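Local atomic coordinates of microcin B17-processing protein McbD (Escherichia coli str. K-12 substr. MG1655, PDB entry 6GRH), a protein that is needed to convert the inactive microcin B17 precursor into the active peptide antibiotic. Residues 249-254 with 315-320; 222-227 with 321-326; 184-189 with 212-217; 226-231 with 256-261; 23-28 with 194-199. The protein carries 1 engineered substitution. All blocks are in the same frame, centred on the assembly; numbering follows the deposited sequence.

In the fold
Interactions 1 to 4 gather on one mixed sheet. Along the chain, interactions 3 and 5 cross, and interaction 3 closes before 1, 2 and 4 open. Interaction 3 pairs strands 182-187 and 210-215; the next strand in the sheet, 224-231, serves interaction 2 at its start and interaction 4 along its middle. Helix 251-275 covers this strand in interaction 4 and begins in interaction 1. Loop 315-326 closes interactions 1 and 2, centres about 9 Å apart. Interaction 5 joins an early loop to helix 196-208 and touches interaction 4, their centres about 14 Å apart. Segments far apart in sequence thus meet round one sheet and its helices, and interaction 5 ties them to the subunit junction.

Interaction 1. Residues 249-254 with 315-320; sequences NSLKKA and LTLEEN
Glu319 bends over the start of helix 251-275 and aims its carboxylate at the backbone of Leu251, while Leu317 from the same loop presses on the Leu251 side chain. Leu251 N donates to Glu319 OE2 at 2.8 Å, with an N-H...O angle of 158°. The N-H arrives on the syn side of that oxygen, somewhat out of the carboxylate plane. CG of Glu319 is anti to its carbonyl carbon (chi1 -45°), and a further bend at chi2 turns the chain. The other oxygen, OE1, lies against Leu251 CB at 3.4 Å. Glu319 was modelled in two conformers, so its hold may be partial. A water extends the link by accepting from Lys252 N and donating to both Glu319 OE2 and Leu317 O.

Beyond the polar end, the leucines meet branch against main chain. Leu251 CG is anti to its own N (chi1 174°), and CD2 lies 3.7 Å from Leu317 CA and 4.2 Å from Leu317 CB. Leu317 CD1 meanwhile touches Lys252 CB at 4.2 Å. On the helix itself, Ser250 OG accepts from Lys253 N at 3.1 Å in a nearly straight bond. Leu251 also packs on His224 and Val226 of the adjoining strand. The negative carboxylate beside the first helical N-H groups would probably interact favourably with the helix dipole. The arrangement is that of a capped helix N-terminus: Ser250 is the N-cap, and a glutamate from a remote loop, with a water, engages the N-H groups next to it.

Interaction 2. Residues 222-227 with 321-326; sequences PGHAVL and ITSDTN
Pro222 wedges its ring against the turn formed by Thr322 to Thr325, and each ring carbon finds an oxygen there. CB lies 3.2 Å from Ser323 O and 3.4 Å from Thr325 O. CG, the next atom round the ring, stays near Thr325 O at 3.6 Å and also borders the hydroxyl of that threonine. CD, which closes the ring onto the backbone N, meets Thr325 OG1 at 3.6 Å. The proline and threonine side chains cross at about a right angle. Pro222 CA, also in the ring, makes a CA-H...O contact with Thr322 O.

The turn is a type I beta turn, and Thr322 O accepts twice within it, from Thr325 N and from Thr325 OG1. That second bond comes in the carbonyl plane and fixes the rotation of the hydroxyl: OG1 stands between the backbone N and carbonyl carbon of Thr325 (chi1 58°). This turn leads into helix 327-334, whose N-cap, Asn326, has its OD1 engaged by Asn329 N. Residues 222 and 223 in turn lead into strand 224-231 of the mixed sheet.

Two bonds tie the strand entry to Ser323. Gly223 N donates to Ser323 O at 2.9 Å, with an angle at hydrogen of 159°. The imidazole NE2 of His224 is hydrogen-bonded to Ser323 OG at 2.8 Å, either able to donate; the hydroxyl lies at the ring edge, near its plane. The same serine oxygen is hydrogen-bonded to Asn320 N, and His224 ND1 is bonded to Asp215 OD2, which holds the imidazole between two partners.

Interaction 3. Residues 184-189 with 212-217; sequences NTEISS and RIFDIT
Arg212 opens the pairing by gripping Glu186 side-on with two nitrogens. NH2 donates to Glu186 OE1 at 2.9 Å, almost straight, and NE to OE2 at 3.0 Å; both oxygens lie close to the guanidinium plane but are met from above the carboxylate plane. The glutamate chain is extended to reach it, CG being anti to the backbone N (chi1 -178°). One guanidinium face carries Phe214 CZ, offset toward the rim.

Ile213 O accepts from Ile187 N at 2.9 Å, and the Ile213 CG2 branch touches Ile187 CB at 3.7 Å. A water joins Ile213 N, Ile187 O and Glu186 OE2. Phe214 forms the antiparallel non-hydrogen-bonded pair with Glu186, whose OE1 lies at the edge of the phenyl ring, near its plane. Asp215 N donates to Thr185 O, and Asp215 O receives Asn184 N at 2.8 Å.

Asp215 OD1 accepts Asn184 ND2 at 2.9 Å from above the carboxylate plane, together with OG1 and N of Thr217; the last bond closes an Asx turn. At Thr217, the backbone O takes the other N-H of Asn184 ND2 at 3.0 Å, on a lone pair.

Three donors on OD1, and His224 ND1 on OD2, would probably favour a charged Asp215. The antiparallel strands are thus clamped chemically by a salt bridge at one end and an amide-carboxylate network at the other.

Interaction 4. Residues 226-231 with 256-261; sequences VLTLYG and CKSVVE
Ser258 OG, which meets Thr228 across the contact, also stands clearly above the flat peptide group of Val226 while lying 3.0 Å from Val226 O. That peptide plane is the flat surface in the contact, since the side chains that touch here, those of Val226, Thr228, Ser258 and Val259, are all non-planar. The proton of Ser258 has another acceptor within reach, so the bond to Val226 O is not settled.

Thr228 OG1 is hydrogen-bonded to Ser258 OG at 2.6 Å, and either hydroxyl could be the donor. In Thr228 the oxygen stands between the backbone N and the carbonyl carbon (chi1 36°), on the helix-facing side of the strand, and it is also hydrogen-bonded to Gly244 O of strand 241-248. Thr228 was modelled in two conformers, and the details of its hydroxyl apply to one of them. With OG anti to its own N (chi1 -177°), Ser258 turns its hydroxyl to the strand.

Helix 251-275 packs on one face of the mixed sheet, with helix 157-180 on the other, so strand 224-231 lies between two helical layers. The axes of segments 226-231 and 256-261 run 7.8 Å apart at closest approach and make an angle of 37° between their N-to-C directions. Val226 and Thr228 point toward helix 251-275, while Leu227 points away and packs on Tyr177 of helix 157-180.

Apolar contact flanks the two hydroxyls. Thr228 CG2 touches Val259 CG2 at 3.9 Å, the two side chains crossing at about a right angle. Val226 CG1 lies 4.2 Å from Ser258 CB. Val226 and Thr228 also pack on Ile213 of the neighbouring strand, and Val259 reaches Ile201 of helix 196-208.

Interaction 5. Residues 23-28 with 194-199; sequences NRNMPT and GINHID
Asn25 O is buried against His197 without a conventional hydrogen-bond partner anywhere in the model; the CA-H of His197 approaches it instead. His197 CA makes a CA-H...O contact with this oxygen at 3.2 Å, with an angle of 141° at the hydrogen, and His197 CB is a close neighbour of it, also at 3.2 Å. One face of the imidazole is covered, toward its rim, by CG1 of the next residue, Ile198.

Pro27 continues the contact, its CD lying 4.3 Å from His197 CB. The side chains of Asn25 and Asn196 cross obliquely, with their amide planes 83° apart. Asn25 OD1 is 3.7 Å from Asn196 ND2, a polar approach too long to count as a bond. That same OD1 sits about 4.0 Å above the centre of the Arg24 guanidinium plane, where the positive charge would be expected to attract it.

The loop is shaped from within. Asn23 OD1 accepts from Asn25 N at 2.9 Å, and Met26 N donates to Asn23 O at 3.1 Å. Neighbouring proteins of the complex hold the other side chains of the loop: Arg24 is hydrogen-bonded to Asn248 of a McbC subunit and to the carbonyl oxygens of Leu293 and Arg295 of McbB, while Asn23 and Met26 pack on a second McbC chain. Structurally this is an Asx turn combined with a type I beta turn, placed against the first turn of helix 196-208 at a junction between subunits.

Interaction 1. Residues 249-254 with 315-320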
# COMPACT_ATOMS: atom_id res chain seq x y z
N ASN E 249 13.41 -21.84 39.91
CA ASN E 249 14.19 -23.06 40.20
C ASN E 249 15.66 -22.89 39.86
O ASN E 249 16.54 -23.35 40.58
CB ASN E 249 13.65 -24.27 39.43
CG ASN E 249 12.37 -24.80 40.00
OD1 ASN E 249 12.12 -24.70 41.21
ND2 ASN E 249 11.54 -25.40 39.14
N SER E 250 15.90 -22.26 38.72
CA SER E 250 17.22 -21.94 38.22
C SER E 250 17.73 -20.64 38.84
O SER E 250 17.05 -19.63 38.78
CB SER E 250 17.16 -21.80 36.67
OG SER E 250 18.29 -21.11 36.14
N LEU E 251 18.94 -20.67 39.37
CA LEU E 251 19.60 -19.47 39.88
C LEU E 251 19.78 -18.43 38.79
O LEU E 251 19.47 -17.25 38.99
CB LEU E 251 20.95 -19.83 40.50
CG LEU E 251 21.85 -18.69 40.97
CD1 LEU E 251 21.12 -17.74 41.91
CD2 LEU E 251 23.10 -19.28 41.62
N LYS E 252 20.24 -18.88 37.62
CA LYS E 252 20.40 -17.96 36.49
C LYS E 252 19.09 -17.27 36.09
O LYS E 252 19.07 -16.06 35.91
CB LYS E 252 21.00 -18.68 35.29
CG LYS E 252 21.11 -17.81 34.05
CD LYS E 252 21.53 -18.64 32.85
CE LYS E 252 23.01 -18.59 32.65
NZ LYS E 252 23.38 -17.31 31.98
N LYS E 253 18.02 -18.06 35.96
CA LYS E 253 16.71 -17.55 35.62
C LYS E 253 16.25 -16.55 36.65
O LYS E 253 15.77 -15.49 36.30
CB LYS E 253 15.70 -18.69 35.49
CG LYS E 253 14.29 -18.21 35.20
CD LYS E 253 13.41 -19.21 34.46
CE LYS E 253 12.01 -18.60 34.28
NZ LYS E 253 11.10 -19.43 33.43
N ALA E 254 16.41 -16.87 37.94
CA ALA E 254 15.98 -15.95 39.00
C ALA E 254 16.76 -14.64 38.92
O ALA E 254 16.17 -13.56 39.01
CB ALA E 254 16.13 -16.59 40.38
N LEU E 315 30.98 -16.59 41.96
CA LEU E 315 31.44 -16.17 40.62
C LEU E 315 30.72 -16.89 39.48
O LEU E 315 30.86 -16.49 38.32
CB LEU E 315 32.95 -16.41 40.47
CG LEU E 315 33.95 -15.73 41.40
CD1 LEU E 315 35.37 -16.04 40.94
CD2 LEU E 315 33.74 -14.23 41.46
N THR E 316 29.95 -17.94 39.79
CA THR E 316 29.16 -18.69 38.81
C THR E 316 27.76 -19.00 39.37
O THR E 316 27.53 -18.90 40.60
CB THR E 316 29.84 -20.02 38.43
OG1 THR E 316 30.04 -20.81 39.60
CG2 THR E 316 31.21 -19.76 37.76
N LEU E 317 26.86 -19.40 38.48
CA LEU E 317 25.45 -19.53 38.80
C LEU E 317 24.94 -20.97 38.83
O LEU E 317 23.82 -21.24 38.41
CB LEU E 317 24.64 -18.69 37.81
CG LEU E 317 25.11 -17.24 37.63
CD1 LEU E 317 24.39 -16.59 36.47
CD2 LEU E 317 24.92 -16.44 38.92
N GLU E 318 25.72 -21.90 39.37
CA GLU E 318 25.25 -23.29 39.48
C GLU E 318 24.25 -23.54 40.64
O GLU E 318 24.29 -22.86 41.68
CB GLU E 318 26.41 -24.27 39.57
CG GLU E 318 27.07 -24.42 40.95
CD GLU E 318 28.00 -23.29 41.33
OE1 GLU E 318 28.13 -22.32 40.55
OE2 GLU E 318 28.60 -23.38 42.43
N GLU E 319 23.37 -24.52 40.45
CA GLU E 319 22.50 -25.02 41.51
C GLU E 319 23.30 -25.86 42.50
O GLU E 319 24.47 -26.20 42.25
CB GLU E 319 21.37 -25.86 40.90
CG GLU E 319 20.75 -25.21 39.67
CD GLU E 319 20.68 -23.71 39.82
OE1 GLU E 319 20.96 -23.20 40.93
OE2 GLU E 319 20.35 -23.02 38.84
N ASN E 320 22.68 -26.18 43.64
CA ASN E 320 23.30 -27.00 44.70
C ASN E 320 22.29 -28.06 45.17
O ASN E 320 21.15 -28.12 44.71
CB ASN E 320 23.79 -26.11 45.87
CG ASN E 320 22.64 -25.41 46.59
OD1 ASN E 320 21.91 -26.04 47.38
ND2 ASN E 320 22.45 -24.11 46.32
O HOH W 1 21.63 -21.52 37.14

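Interaction 2. Residues 222-227 with 321-326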
# COMPACT_ATOMS: atom_id res chain seq x y z
N PRO E 222 14.01 -25.09 48.39
CA PRO E 222 14.54 -25.22 47.02
C PRO E 222 14.39 -23.95 46.21
O PRO E 222 13.72 -22.99 46.63
CB PRO E 222 13.66 -26.32 46.42
CG PRO E 222 12.36 -26.15 47.12
CD PRO E 222 12.73 -25.81 48.54
N GLY E 223 14.99 -23.95 45.03
CA GLY E 223 14.95 -22.78 44.16
C GLY E 223 15.75 -21.63 44.73
O GLY E 223 16.52 -21.80 45.68
N HIS E 224 15.55 -20.46 44.15
CA HIS E 224 16.39 -19.30 44.42
C HIS E 224 15.57 -18.03 44.31
O HIS E 224 14.98 -17.75 43.26
CB HIS E 224 17.57 -19.26 43.45
CG HIS E 224 18.46 -20.47 43.55
ND1 HIS E 224 19.48 -20.56 44.47
CD2 HIS E 224 18.44 -21.65 42.89
CE1 HIS E 224 20.07 -21.73 44.36
NE2 HIS E 224 19.46 -22.42 43.41
N ALA E 225 15.50 -17.27 45.41
CA ALA E 225 14.93 -15.92 45.41
C ALA E 225 16.09 -14.97 45.34
O ALA E 225 16.90 -14.93 46.26
CB ALA E 225 14.12 -15.67 46.66
N VAL E 226 16.22 -14.24 44.25
CA VAL E 226 17.36 -13.37 44.07
C VAL E 226 16.93 -11.92 44.17
O VAL E 226 16.04 -11.50 43.45
CB VAL E 226 18.07 -13.65 42.73
CG1 VAL E 226 19.18 -12.65 42.48
CG2 VAL E 226 18.64 -15.07 42.75
N LEU E 227 17.58 -11.17 45.07
CA LEU E 227 17.28 -9.77 45.31
C LEU E 227 18.42 -8.98 44.71
O LEU E 227 19.57 -9.21 45.05
CB LEU E 227 17.23 -9.48 46.82
CG LEU E 227 16.88 -8.05 47.24
CD1 LEU E 227 15.48 -7.66 46.84
CD2 LEU E 227 17.09 -7.89 48.75
N ILE E 321 22.72 -28.87 46.12
CA ILE E 321 21.95 -30.03 46.54
C ILE E 321 20.53 -29.72 47.06
O ILE E 321 19.62 -30.52 46.86
CB ILE E 321 22.73 -30.86 47.58
CG1 ILE E 321 22.19 -32.30 47.66
CG2 ILE E 321 22.73 -30.16 48.93
CD1 ILE E 321 23.08 -33.20 48.48
N THR E 322 20.35 -28.55 47.68
CA THR E 322 19.01 -28.12 48.16
C THR E 322 18.10 -27.60 47.06
O THR E 322 16.88 -27.71 47.19
CB THR E 322 19.11 -27.00 49.22
OG1 THR E 322 20.08 -27.37 50.18
CG2 THR E 322 17.75 -26.77 49.92
N SER E 323 18.67 -27.04 45.99
CA SER E 323 17.89 -26.34 44.93
C SER E 323 16.73 -27.12 44.35
O SER E 323 15.73 -26.52 43.98
CB SER E 323 18.78 -25.91 43.74
OG SER E 323 19.88 -25.09 44.12
N ASP E 324 16.87 -28.45 44.23
CA ASP E 324 15.85 -29.27 43.54
C ASP E 324 15.11 -30.25 44.45
O ASP E 324 14.50 -31.21 43.96
CB ASP E 324 16.46 -29.98 42.31
CG ASP E 324 17.42 -31.10 42.68
OD1 ASP E 324 17.84 -31.20 43.87
OD2 ASP E 324 17.77 -31.88 41.76
N THR E 325 15.11 -30.00 45.76
CA THR E 325 14.21 -30.71 46.67
C THR E 325 12.78 -30.28 46.34
O THR E 325 12.55 -29.38 45.52
CB THR E 325 14.50 -30.41 48.15
OG1 THR E 325 14.40 -29.01 48.37
CG2 THR E 325 15.89 -30.92 48.57
N ASN E 326 11.80 -30.92 46.96
CA ASN E 326 10.42 -30.72 46.54
C ASN E 326 9.86 -29.49 47.28
O ASN E 326 9.82 -29.47 48.51
CB ASN E 326 9.66 -32.02 46.83
CG ASN E 326 8.24 -31.97 46.35
OD1 ASN E 326 7.39 -31.40 47.01
ND2 ASN E 326 7.99 -32.56 45.19

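Interaction 3. Residues 184-189 with 212-217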
# COMPACT_ATOMS: atom_id res chain seq x y z
N ASN E 184 21.57 -15.91 52.12
CA ASN E 184 22.36 -17.15 51.99
C ASN E 184 23.74 -16.88 51.41
O ASN E 184 24.74 -17.33 51.96
CB ASN E 184 21.62 -18.18 51.15
CG ASN E 184 20.24 -18.47 51.69
OD1 ASN E 184 20.08 -18.84 52.85
ND2 ASN E 184 19.23 -18.27 50.85
N THR E 185 23.79 -16.12 50.33
CA THR E 185 25.04 -15.86 49.64
C THR E 185 24.90 -14.58 48.84
O THR E 185 23.78 -14.10 48.60
CB THR E 185 25.40 -17.02 48.69
OG1 THR E 185 26.82 -17.12 48.54
CG2 THR E 185 24.75 -16.83 47.34
N GLU E 186 26.05 -14.03 48.45
CA GLU E 186 26.12 -12.89 47.55
C GLU E 186 26.63 -13.41 46.18
O GLU E 186 27.57 -14.20 46.13
CB GLU E 186 27.05 -11.81 48.11
CG GLU E 186 27.11 -10.58 47.22
CD GLU E 186 27.94 -9.45 47.78
OE1 GLU E 186 28.24 -9.44 49.00
OE2 GLU E 186 28.26 -8.53 46.98
N ILE E 187 26.01 -12.95 45.10
CA ILE E 187 26.48 -13.20 43.74
C ILE E 187 27.32 -12.02 43.32
O ILE E 187 26.93 -10.88 43.57
CB ILE E 187 25.34 -13.30 42.72
CG1 ILE E 187 24.27 -14.30 43.16
CG2 ILE E 187 25.87 -13.62 41.33
CD1 ILE E 187 24.79 -15.64 43.52
N SER E 188 28.43 -12.27 42.63
CA SER E 188 29.35 -11.20 42.27
C SER E 188 28.63 -10.09 41.54
O SER E 188 27.84 -10.34 40.61
CB SER E 188 30.47 -11.69 41.37
OG SER E 188 31.28 -10.59 40.99
N SER E 189 28.92 -8.86 41.95
CA SER E 189 28.32 -7.69 41.34
C SER E 189 28.88 -7.50 39.92
O SER E 189 28.22 -6.87 39.11
CB SER E 189 28.55 -6.46 42.20
OG SER E 189 29.92 -6.29 42.45
N ARG E 212 24.31 -4.64 44.40
CA ARG E 212 24.52 -5.83 45.19
C ARG E 212 23.46 -6.85 44.81
O ARG E 212 22.30 -6.50 44.57
CB ARG E 212 24.47 -5.50 46.68
CG ARG E 212 25.48 -4.46 47.18
CD ARG E 212 26.95 -4.87 47.07
NE ARG E 212 27.33 -5.92 48.03
CZ ARG E 212 27.50 -5.75 49.34
NH1 ARG E 212 27.36 -4.56 49.90
NH2 ARG E 212 27.83 -6.80 50.11
N ILE E 213 23.86 -8.12 44.75
CA ILE E 213 22.97 -9.22 44.38
C ILE E 213 23.05 -10.27 45.49
O ILE E 213 24.11 -10.83 45.72
CB ILE E 213 23.40 -9.86 43.06
CG1 ILE E 213 23.51 -8.81 41.95
CG2 ILE E 213 22.42 -10.98 42.67
CD1 ILE E 213 24.07 -9.34 40.64
N PHE E 214 21.93 -10.56 46.13
CA PHE E 214 21.86 -11.50 47.21
C PHE E 214 20.85 -12.62 46.90
O PHE E 214 19.77 -12.35 46.40
CB PHE E 214 21.44 -10.77 48.49
CG PHE E 214 22.42 -9.73 48.96
CD1 PHE E 214 23.76 -10.03 49.15
CD2 PHE E 214 21.98 -8.44 49.25
CE1 PHE E 214 24.65 -9.07 49.61
CE2 PHE E 214 22.88 -7.47 49.72
CZ PHE E 214 24.21 -7.79 49.89
N ASP E 215 21.22 -13.86 47.21
CA ASP E 215 20.27 -14.96 47.31
C ASP E 215 19.64 -14.89 48.71
O ASP E 215 20.32 -15.17 49.70
CB ASP E 215 20.98 -16.30 47.09
CG ASP E 215 20.02 -17.49 47.05
OD1 ASP E 215 19.19 -17.64 47.97
OD2 ASP E 215 20.11 -18.30 46.11
N ILE E 216 18.35 -14.51 48.78
CA ILE E 216 17.62 -14.40 50.05
C ILE E 216 16.58 -15.51 50.25
O ILE E 216 15.73 -15.39 51.11
CB ILE E 216 16.94 -13.02 50.22
CG1 ILE E 216 15.93 -12.76 49.09
CG2 ILE E 216 17.98 -11.91 50.28
CD1 ILE E 216 14.85 -11.77 49.47
N THR E 217 16.65 -16.60 49.47
CA THR E 217 15.69 -17.69 49.55
C THR E 217 15.42 -18.11 51.00
O THR E 217 16.36 -18.24 51.76
CB THR E 217 16.26 -18.92 48.84
OG1 THR E 217 16.81 -18.50 47.59
CG2 THR E 217 15.19 -19.99 48.63
O HOH W 2 26.81 -8.41 44.56

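Interaction 4. Residues 226-231 with 256-261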
# COMPACT_ATOMS: atom_id res chain seq x y z
N VAL E 226 16.22 -14.24 44.25
CA VAL E 226 17.36 -13.37 44.07
C VAL E 226 16.93 -11.92 44.17
O VAL E 226 16.04 -11.50 43.45
CB VAL E 226 18.07 -13.65 42.73
CG1 VAL E 226 19.18 -12.65 42.48
CG2 VAL E 226 18.64 -15.07 42.75
N LEU E 227 17.58 -11.17 45.07
CA LEU E 227 17.28 -9.77 45.31
C LEU E 227 18.42 -8.98 44.71
O LEU E 227 19.57 -9.21 45.05
CB LEU E 227 17.23 -9.48 46.82
CG LEU E 227 16.88 -8.05 47.24
CD1 LEU E 227 15.48 -7.66 46.84
CD2 LEU E 227 17.09 -7.89 48.75
N THR E 228 18.09 -8.08 43.78
CA THR E 228 19.06 -7.17 43.20
C THR E 228 18.81 -5.80 43.82
O THR E 228 17.65 -5.39 43.98
CB THR E 228 18.93 -7.09 41.66
OG1 THR E 228 17.55 -7.18 41.29
CG2 THR E 228 19.71 -8.20 40.97
N LEU E 229 19.89 -5.11 44.17
CA LEU E 229 19.83 -3.81 44.83
C LEU E 229 20.72 -2.85 44.08
O LEU E 229 21.81 -3.23 43.65
CB LEU E 229 20.31 -3.94 46.27
CG LEU E 229 19.43 -4.75 47.22
CD1 LEU E 229 20.10 -4.84 48.58
CD2 LEU E 229 18.03 -4.15 47.34
N TYR E 230 20.24 -1.63 43.94
CA TYR E 230 20.96 -0.57 43.25
C TYR E 230 20.90 0.68 44.09
O TYR E 230 19.85 0.99 44.68
CB TYR E 230 20.30 -0.25 41.90
CG TYR E 230 20.84 1.01 41.24
CD1 TYR E 230 22.05 1.00 40.57
CD2 TYR E 230 20.14 2.21 41.31
CE1 TYR E 230 22.56 2.14 39.97
CE2 TYR E 230 20.63 3.36 40.72
CZ TYR E 230 21.85 3.31 40.05
OH TYR E 230 22.35 4.43 39.44
N GLY E 231 22.00 1.42 44.08
CA GLY E 231 22.04 2.76 44.64
C GLY E 231 23.12 3.62 44.01
O GLY E 231 24.15 3.10 43.60
N CYS E 256 18.27 -13.32 36.25
CA CYS E 256 17.86 -12.59 35.05
C CYS E 256 16.53 -11.89 35.23
O CYS E 256 16.45 -10.69 34.99
CB CYS E 256 17.89 -13.48 33.79
SG CYS E 256 19.58 -14.03 33.42
N LYS E 257 15.51 -12.60 35.72
CA LYS E 257 14.23 -11.97 36.01
C LYS E 257 14.38 -10.82 37.04
O LYS E 257 13.82 -9.76 36.86
CB LYS E 257 13.18 -13.00 36.49
CG LYS E 257 12.80 -14.06 35.44
CD LYS E 257 11.30 -14.43 35.51
N SER E 258 15.16 -11.04 38.08
CA SER E 258 15.38 -10.00 39.11
C SER E 258 15.96 -8.69 38.54
O SER E 258 15.50 -7.59 38.88
CB SER E 258 16.29 -10.53 40.21
OG SER E 258 16.45 -9.57 41.22
N VAL E 259 16.94 -8.83 37.67
CA VAL E 259 17.56 -7.68 37.01
C VAL E 259 16.52 -6.89 36.18
O VAL E 259 16.48 -5.66 36.23
CB VAL E 259 18.77 -8.12 36.16
CG1 VAL E 259 19.28 -7.02 35.23
CG2 VAL E 259 19.87 -8.57 37.08
N VAL E 260 15.66 -7.62 35.46
CA VAL E 260 14.65 -6.97 34.61
C VAL E 260 13.55 -6.34 35.48
O VAL E 260 13.03 -5.27 35.14
CB VAL E 260 14.05 -7.95 33.58
CG1 VAL E 260 12.94 -7.28 32.79
CG2 VAL E 260 15.12 -8.42 32.62
N GLU E 261 13.20 -6.98 36.59
CA GLU E 261 12.28 -6.37 37.57
C GLU E 261 12.86 -5.06 38.11
O GLU E 261 12.14 -4.07 38.20
CB GLU E 261 11.99 -7.33 38.73
CG GLU E 261 11.14 -8.54 38.34
CD GLU E 261 9.64 -8.26 38.32
OE1 GLU E 261 9.16 -7.35 39.04
OE2 GLU E 261 8.93 -8.98 37.58

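Interaction 5. Residues 23-28 with 194-199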
# COMPACT_ATOMS: atom_id res chain seq x y z
N ASN E 23 17.50 1.10 21.35
CA ASN E 23 18.50 0.05 21.60
C ASN E 23 17.88 -1.36 21.51
O ASN E 23 17.03 -1.74 22.34
CB ASN E 23 19.08 0.28 23.00
CG ASN E 23 20.22 -0.64 23.33
OD1 ASN E 23 20.49 -1.62 22.63
ND2 ASN E 23 20.92 -0.33 24.42
N ARG E 24 18.31 -2.13 20.52
CA ARG E 24 17.76 -3.47 20.32
C ARG E 24 18.08 -4.41 21.48
O ARG E 24 17.35 -5.38 21.71
CB ARG E 24 18.23 -4.08 18.99
CG ARG E 24 19.66 -4.56 18.97
CD ARG E 24 20.07 -5.09 17.61
NE ARG E 24 21.33 -5.82 17.73
CZ ARG E 24 21.43 -7.10 18.08
NH1 ARG E 24 20.36 -7.86 18.30
NH2 ARG E 24 22.63 -7.65 18.17
N ASN E 25 19.15 -4.10 22.20
CA ASN E 25 19.53 -4.84 23.39
C ASN E 25 18.90 -4.43 24.71
O ASN E 25 19.22 -5.02 25.72
CB ASN E 25 21.06 -4.87 23.50
CG ASN E 25 21.68 -5.67 22.38
OD1 ASN E 25 21.21 -6.77 22.10
ND2 ASN E 25 22.68 -5.12 21.71
N MET E 26 18.02 -3.44 24.74
CA MET E 26 17.29 -3.17 25.97
C MET E 26 16.02 -4.00 25.96
O MET E 26 15.54 -4.38 24.88
CB MET E 26 17.01 -1.69 26.17
CG MET E 26 18.23 -0.90 26.69
SD MET E 26 18.70 -1.30 28.40
CE MET E 26 19.95 -0.07 28.81
N PRO E 27 15.47 -4.32 27.15
CA PRO E 27 14.21 -5.06 27.20
C PRO E 27 13.07 -4.23 26.62
O PRO E 27 13.14 -3.02 26.60
CB PRO E 27 13.99 -5.35 28.68
CG PRO E 27 15.02 -4.62 29.43
CD PRO E 27 16.05 -4.08 28.48
N THR E 28 12.06 -4.91 26.11
CA THR E 28 10.85 -4.30 25.66
C THR E 28 9.99 -4.05 26.89
O THR E 28 9.95 -4.90 27.79
CB THR E 28 10.11 -5.23 24.68
OG1 THR E 28 10.89 -5.35 23.49
CG2 THR E 28 8.71 -4.72 24.31
N GLY E 194 25.87 -13.71 29.94
CA GLY E 194 25.75 -14.11 28.53
C GLY E 194 24.44 -13.73 27.84
O GLY E 194 24.33 -13.84 26.63
N ILE E 195 23.45 -13.25 28.59
CA ILE E 195 22.18 -12.86 27.99
C ILE E 195 22.26 -11.36 27.73
O ILE E 195 22.39 -10.58 28.69
CB ILE E 195 21.00 -13.23 28.89
CG1 ILE E 195 21.01 -14.75 29.16
CG2 ILE E 195 19.70 -12.77 28.24
CD1 ILE E 195 19.89 -15.24 30.05
N ASN E 196 22.20 -10.96 26.46
CA ASN E 196 22.53 -9.60 26.04
C ASN E 196 21.74 -8.51 26.80
O ASN E 196 22.35 -7.55 27.26
CB ASN E 196 22.36 -9.41 24.51
CG ASN E 196 23.58 -9.86 23.73
OD1 ASN E 196 24.47 -10.52 24.25
ND2 ASN E 196 23.65 -9.47 22.47
N HIS E 197 20.44 -8.68 26.97
CA HIS E 197 19.65 -7.62 27.61
C HIS E 197 19.90 -7.51 29.12
O HIS E 197 19.78 -6.42 29.67
CB HIS E 197 18.16 -7.65 27.25
CG HIS E 197 17.38 -8.79 27.83
ND1 HIS E 197 17.36 -10.05 27.27
CD2 HIS E 197 16.55 -8.84 28.90
CE1 HIS E 197 16.56 -10.83 27.97
NE2 HIS E 197 16.05 -10.12 28.97
N ILE E 198 20.35 -8.61 29.74
CA ILE E 198 20.63 -8.61 31.18
C ILE E 198 21.96 -7.91 31.41
O ILE E 198 22.08 -7.04 32.28
CB ILE E 198 20.65 -10.06 31.74
CG1 ILE E 198 19.31 -10.75 31.45
CG2 ILE E 198 20.98 -10.07 33.22
CD1 ILE E 198 18.08 -10.03 31.98
N ASP E 199 22.95 -8.27 30.61
CA ASP E 199 24.28 -7.66 30.70
C ASP E 199 24.27 -6.17 30.36
O ASP E 199 25.00 -5.40 30.95
CB ASP E 199 25.27 -8.42 29.82
CG ASP E 199 25.48 -9.86 30.31
OD1 ASP E 199 25.27 -10.13 31.52
OD2 ASP E 199 25.84 -10.74 29.51